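Lytic Polysaccharide Monooxygenase (PDB 6Z5Y) is a secreted copper enzyme of an oomycete plant pathogen that probably cleaves plant cell-wall pectin oxidatively, helping the pathogen infect its host. Local coordinates at residues I102-D106 / K107-Q111; E68-F72 / T73-G77. All blocks are in the same frame, centred on the assembly; numbering follows the deposited sequence.

Interaction 1: I102-D106 / K107-Q111; sequences IWLDD and KMVLQ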
loop_
_atom_site.group_PDB
_atom_site.type_symbol
_atom_site.label_atom_id
_atom_site.label_comp_id
_atom_site.label_asym_id
_atom_site.label_seq_id
_atom_site.Cartn_x
_atom_site.Cartn_y
_atom_site.Cartn_z
ATOM N N ILE A 102 0.443 5.581 2.665
ATOM C CA ILE A 102 1.908 5.774 2.792
ATOM C C ILE A 102 2.169 6.407 4.143
ATOM O O ILE A 102 1.525 7.427 4.502
ATOM C CB ILE A 102 2.457 6.646 1.668
ATOM C CG1 ILE A 102 2.198 6.032 0.302
ATOM C CG2 ILE A 102 3.956 6.890 1.862
ATOM C CD1 ILE A 102 2.506 6.923 -0.882
ATOM N N TRP A 103 3.132 5.848 4.855
ATOM C CA TRP A 103 3.626 6.354 6.141
ATOM C C TRP A 103 5.092 6.706 6.019
ATOM O O TRP A 103 5.838 6.038 5.295
ATOM C CB TRP A 103 3.472 5.271 7.201
ATOM C CG TRP A 103 2.072 4.877 7.527
ATOM C CD1 TRP A 103 1.211 4.151 6.754
ATOM C CD2 TRP A 103 1.392 5.141 8.742
ATOM N NE1 TRP A 103 0.028 3.960 7.412
ATOM C CE2 TRP A 103 0.112 4.557 8.640
ATOM C CE3 TRP A 103 1.747 5.789 9.938
ATOM C CZ2 TRP A 103 -0.800 4.565 9.688
ATOM C CZ3 TRP A 103 0.838 5.799 10.978
ATOM C CH2 TRP A 103 -0.420 5.205 10.835
ATOM N N LEU A 104 5.512 7.714 6.753
ATOM C CA LEU A 104 6.937 8.037 6.956
ATOM C C LEU A 104 7.183 7.875 8.444
ATOM O O LEU A 104 6.624 8.645 9.263
ATOM C CB LEU A 104 7.262 9.458 6.479
ATOM C CG LEU A 104 6.947 9.727 5.024
ATOM C CD1 LEU A 104 7.262 11.158 4.676
ATOM C CD2 LEU A 104 7.683 8.787 4.086
ATOM N N ASP A 105 7.877 6.826 8.824
ATOM C CA ASP A 105 7.879 6.364 10.222
ATOM C C ASP A 105 6.424 6.317 10.692
ATOM O O ASP A 105 5.589 5.665 10.024
ATOM C CB ASP A 105 8.879 7.149 11.072
ATOM C CG ASP A 105 10.307 7.014 10.546
ATOM O OD1 ASP A 105 10.637 5.910 10.108
ATOM O OD2 ASP A 105 11.057 8.010 10.654
ATOM N N ASP A 106 6.120 6.923 11.819
ATOM C CA ASP A 106 4.789 6.861 12.455
ATOM C C ASP A 106 3.856 8.008 12.018
ATOM O O ASP A 106 2.841 8.174 12.654
ATOM C CB ASP A 106 4.931 6.779 13.966
ATOM C CG ASP A 106 5.820 7.842 14.577
ATOM O OD1 ASP A 106 6.205 8.784 13.841
ATOM O OD2 ASP A 106 6.146 7.724 15.780
ATOM N N LYS A 107 4.172 8.660 10.917
ATOM C CA LYS A 107 3.298 9.711 10.357
ATOM C C LYS A 107 2.639 9.186 9.102
ATOM O O LYS A 107 3.329 8.864 8.114
ATOM C CB LYS A 107 4.131 10.936 10.035
ATOM C CG LYS A 107 3.335 12.125 9.534
ATOM C CD LYS A 107 4.232 13.292 9.195
ATOM C CE LYS A 107 3.547 14.507 8.639
ATOM N NZ LYS A 107 4.524 15.589 8.357
ATOM N N MET A 108 1.342 9.104 9.087
ATOM C CA MET A 108 0.613 8.749 7.854
ATOM C C MET A 108 0.570 10.008 6.976
ATOM O O MET A 108 0.019 11.035 7.401
ATOM C CB MET A 108 -0.793 8.205 8.114
ATOM C CG MET A 108 -1.338 7.382 6.934
ATOM S SD MET A 108 -3.007 6.712 7.154
ATOM C CE MET A 108 -3.889 8.267 7.265
ATOM N N VAL A 109 1.163 9.950 5.827
ATOM C CA VAL A 109 1.278 11.105 4.927
ATOM C C VAL A 109 0.335 11.031 3.749
ATOM O O VAL A 109 0.123 12.079 3.125
ATOM C CB VAL A 109 2.721 11.322 4.471
ATOM C CG1 VAL A 109 3.599 11.693 5.660
ATOM C CG2 VAL A 109 3.305 10.143 3.721
ATOM N N LEU A 110 -0.234 9.898 3.434
ATOM C CA LEU A 110 -1.185 9.789 2.328
ATOM C C LEU A 110 -2.084 8.602 2.617
ATOM O O LEU A 110 -1.612 7.555 3.095
ATOM C CB LEU A 110 -0.449 9.636 0.997
ATOM C CG LEU A 110 -1.355 9.415 -0.218
ATOM C CD1 LEU A 110 -0.832 10.172 -1.418
ATOM C CD2 LEU A 110 -1.520 7.927 -0.572
ATOM N N GLN A 111 -3.352 8.746 2.309
ATOM C CA GLN A 111 -4.342 7.674 2.503
ATOM C C GLN A 111 -5.450 7.864 1.496
ATOM O O GLN A 111 -5.862 8.999 1.274
ATOM C CB GLN A 111 -4.853 7.692 3.936
ATOM C CG GLN A 111 -5.803 6.566 4.300
ATOM C CD GLN A 111 -7.221 6.698 3.791
ATOM O OE1 GLN A 111 -7.913 5.667 3.577
ATOM N NE2 GLN A 111 -7.721 7.909 3.712
#

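Interaction 2: E68-F72 / T73-G77; sequences EECGF and TDPKG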
loop_
_atom_site.group_PDB
_atom_site.type_symbol
_atom_site.label_atom_id
_atom_site.label_comp_id
_atom_site.label_asym_id
_atom_site.label_seq_id
_atom_site.Cartn_x
_atom_site.Cartn_y
_atom_site.Cartn_z
ATOM N N GLU A 68 4.913 -11.573 5.874
ATOM C CA GLU A 68 6.188 -10.954 6.269
ATOM C C GLU A 68 6.049 -9.424 6.290
ATOM O O GLU A 68 5.594 -8.813 5.289
ATOM C CB GLU A 68 7.251 -11.320 5.226
ATOM C CG GLU A 68 8.020 -12.605 5.449
ATOM C CD GLU A 68 9.223 -12.590 4.519
ATOM O OE1 GLU A 68 10.078 -11.682 4.670
ATOM O OE2 GLU A 68 9.267 -13.437 3.611
ATOM N N GLU A 69 6.605 -8.817 7.316
ATOM C CA GLU A 69 6.823 -7.371 7.370
ATOM C C GLU A 69 7.641 -6.949 6.136
ATOM O O GLU A 69 8.564 -7.632 5.773
ATOM C CB GLU A 69 7.592 -7.064 8.676
ATOM C CG GLU A 69 7.686 -5.604 8.973
ATOM C CD GLU A 69 8.344 -5.210 10.269
ATOM O OE1 GLU A 69 8.731 -6.106 11.041
ATOM O OE2 GLU A 69 8.525 -3.991 10.465
ATOM N N CYS A 70 7.251 -5.852 5.538
ATOM C CA CYS A 70 7.953 -5.240 4.405
ATOM C C CYS A 70 7.835 -6.054 3.117
ATOM O O CYS A 70 8.368 -5.651 2.089
ATOM C CB CYS A 70 9.410 -4.946 4.721
ATOM S SG CYS A 70 9.577 -3.744 6.066
ATOM N N GLY A 71 7.111 -7.174 3.125
ATOM C CA GLY A 71 7.014 -7.950 1.884
ATOM C C GLY A 71 8.372 -8.366 1.388
ATOM O O GLY A 71 9.209 -8.872 2.147
ATOM N N PHE A 72 8.595 -8.155 0.094
ATOM C CA PHE A 72 9.840 -8.525 -0.601
ATOM C C PHE A 72 10.885 -7.427 -0.476
ATOM O O PHE A 72 12.011 -7.641 -0.922
ATOM C CB PHE A 72 9.528 -8.832 -2.060
ATOM C CG PHE A 72 8.522 -9.923 -2.278
ATOM C CD1 PHE A 72 8.905 -11.237 -2.340
ATOM C CD2 PHE A 72 7.178 -9.646 -2.437
ATOM C CE1 PHE A 72 7.966 -12.235 -2.586
ATOM C CE2 PHE A 72 6.237 -10.629 -2.661
ATOM C CZ PHE A 72 6.632 -11.940 -2.732
ATOM N N THR A 73 10.506 -6.270 0.049
ATOM C CA THR A 73 11.412 -5.132 0.086
ATOM C C THR A 73 12.262 -5.205 1.334
ATOM O O THR A 73 11.886 -5.784 2.355
ATOM C CB THR A 73 10.654 -3.802 0.002
ATOM O OG1 THR A 73 9.848 -3.613 1.175
ATOM C CG2 THR A 73 9.817 -3.703 -1.258
ATOM N N ASP A 74 13.418 -4.566 1.241
ATOM C CA ASP A 74 14.455 -4.623 2.300
ATOM C C ASP A 74 14.535 -3.311 3.052
ATOM O O ASP A 74 15.060 -2.323 2.531
ATOM C CB ASP A 74 15.798 -4.942 1.659
ATOM C CG ASP A 74 16.902 -5.143 2.660
ATOM O OD1 ASP A 74 16.587 -5.131 3.880
ATOM O OD2 ASP A 74 18.033 -5.428 2.220
ATOM N N PRO A 75 14.087 -3.258 4.307
ATOM C CA PRO A 75 14.188 -2.002 5.044
ATOM C C PRO A 75 15.630 -1.622 5.360
ATOM O O PRO A 75 15.888 -0.466 5.688
ATOM C CB PRO A 75 13.405 -2.303 6.313
ATOM C CG PRO A 75 13.526 -3.796 6.486
ATOM C CD PRO A 75 13.496 -4.352 5.084
ATOM N N LYS A 76 16.538 -2.593 5.302
ATOM C CA LYS A 76 17.973 -2.345 5.539
ATOM C C LYS A 76 18.698 -2.099 4.219
ATOM O O LYS A 76 19.915 -2.097 4.166
ATOM C CB LYS A 76 18.586 -3.495 6.324
ATOM C CG LYS A 76 18.114 -3.526 7.770
ATOM C CD LYS A 76 18.655 -2.362 8.591
ATOM C CE LYS A 76 18.438 -2.405 10.105
ATOM N NZ LYS A 76 19.112 -1.280 10.828
ATOM N N GLY A 77 17.988 -1.818 3.152
ATOM C CA GLY A 77 18.637 -1.465 1.894
ATOM C C GLY A 77 19.243 -0.079 1.926
ATOM O O GLY A 77 19.103 0.708 2.896
#

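Interaction 1: I102-D106 / K107-Q111
Trp103 and Met108 meet across a beta hairpin with a two-residue loop, a type II' turn from Leu104 to Lys107, and its strands are put out of step by a classic beta bulge. Met108 can be followed outward atom by atom. Its CB lies 3.7 Å from the centroid of the six-membered ring of Trp103, only 7° off the ring normal, a CH-pi contact over the face. In the conformer described here, CG stands anti to the backbone N (chi1 -159°), which carries the chain across the indole toward the five-membered ring, so that CG comes within 3.6 Å of Trp103 CE2. SD of this conformer follows obliquely, 4.6 Å from the centroid of the five-membered ring, a Met-aromatic contact. Arg57 adds a cation-pi contact to the same indole, and OE2 of Glu101 accepts the N-H of Trp103 NE1.

On the other side of the hairpin Val109 fills the angle between two neighbours: its CG2 meets CG2 of Ile102 at 3.8 Å, while CG1 packs on CD1 of Leu104, the two side chains crossing at about a right angle. Ile102 and Leu110 both also touch Phe130 of strand 129-130, so the hairpin packs against the other, three-stranded sheet. Near the turn, Leu104 and Lys107 exchange backbone hydrogen bonds in both directions. At the bulge, one carbonyl serves two consecutive amides: Ile102 O accepts from Val109 N at 2.9 Å and from Leu110 N at 3.2 Å, both donors lying in the carbonyl plane.

Interaction 2: E68-F72 / T73-G77
Cys70 and Thr73 close a type II' beta turn in which a single carbonyl oxygen is gripped twice. Cys70 O accepts the backbone N-H of Thr73 at 3.0 Å, the bond that closes the turn, and the Thr73 hydroxyl OG1 at a shorter 2.7 Å. The hydroxyl lies in the carbonyl plane, on a lone pair, whereas the amide donor is tilted 32° from that plane. With chi1 at 66°, OG1 sits between the backbone N and the carbonyl carbon of its own residue, which turns it back over the turn toward Cys70. Having given its proton to Cys70 O, the same oxygen can accept the N-H of Cys167, so this buried hydroxyl is used both ways.

The turn before it, type II from Glu68 to Gly71, is closed by Gly71 N donating to Glu68 O. Glu68 O also takes a bond from Lys165 NZ, while Lys12 NZ serves both Glu69 O and Gly71 O. Asp74 holds the next turn twice. Its backbone O accepts from Gly77 N at 3.0 Å, closing a type I turn, and OD1 accepts from Lys76 N at 2.9 Å, from well above the carboxylate plane; the second bond makes an Asx turn.

Apolar contact is slight by comparison. In the conformer described, Cys70 SG rests 4.0 Å from Pro75 CG, and the proline also touches Cys167, the cysteine to which SG is bonded. The Phe72 side chain lies about 8 Å from that of the copper ligand His1 and about 11 Å from the copper. Consecutive tight turns, stapled through the Cys70-Cys167 disulfide to strand 158-170, are in keeping with the LPMO fold, in which long loops pack on a beta-sandwich core.

In the fold
Interaction 2 comes first along the chain, in the loop between helix 56-60 and strand 88-90; interaction 1 follows it, as the hairpin of strands 100-104 and 107-112. Their centres are about 17 Å apart, and about 9 Å separates their nearest atoms. The five-stranded antiparallel sheet relates them: the hairpin supplies two adjacent strands at one margin, strand 143-155 lies next, and then strand 158-170, to which the loop is bonded through Cys167. That last strand also carries the copper ligand Tyr164. One contact is thus an edge hairpin away from the metal, the other a loop bonded to an inner strand; both lie in the copper-binding domain, the N-terminal part of a longer protein.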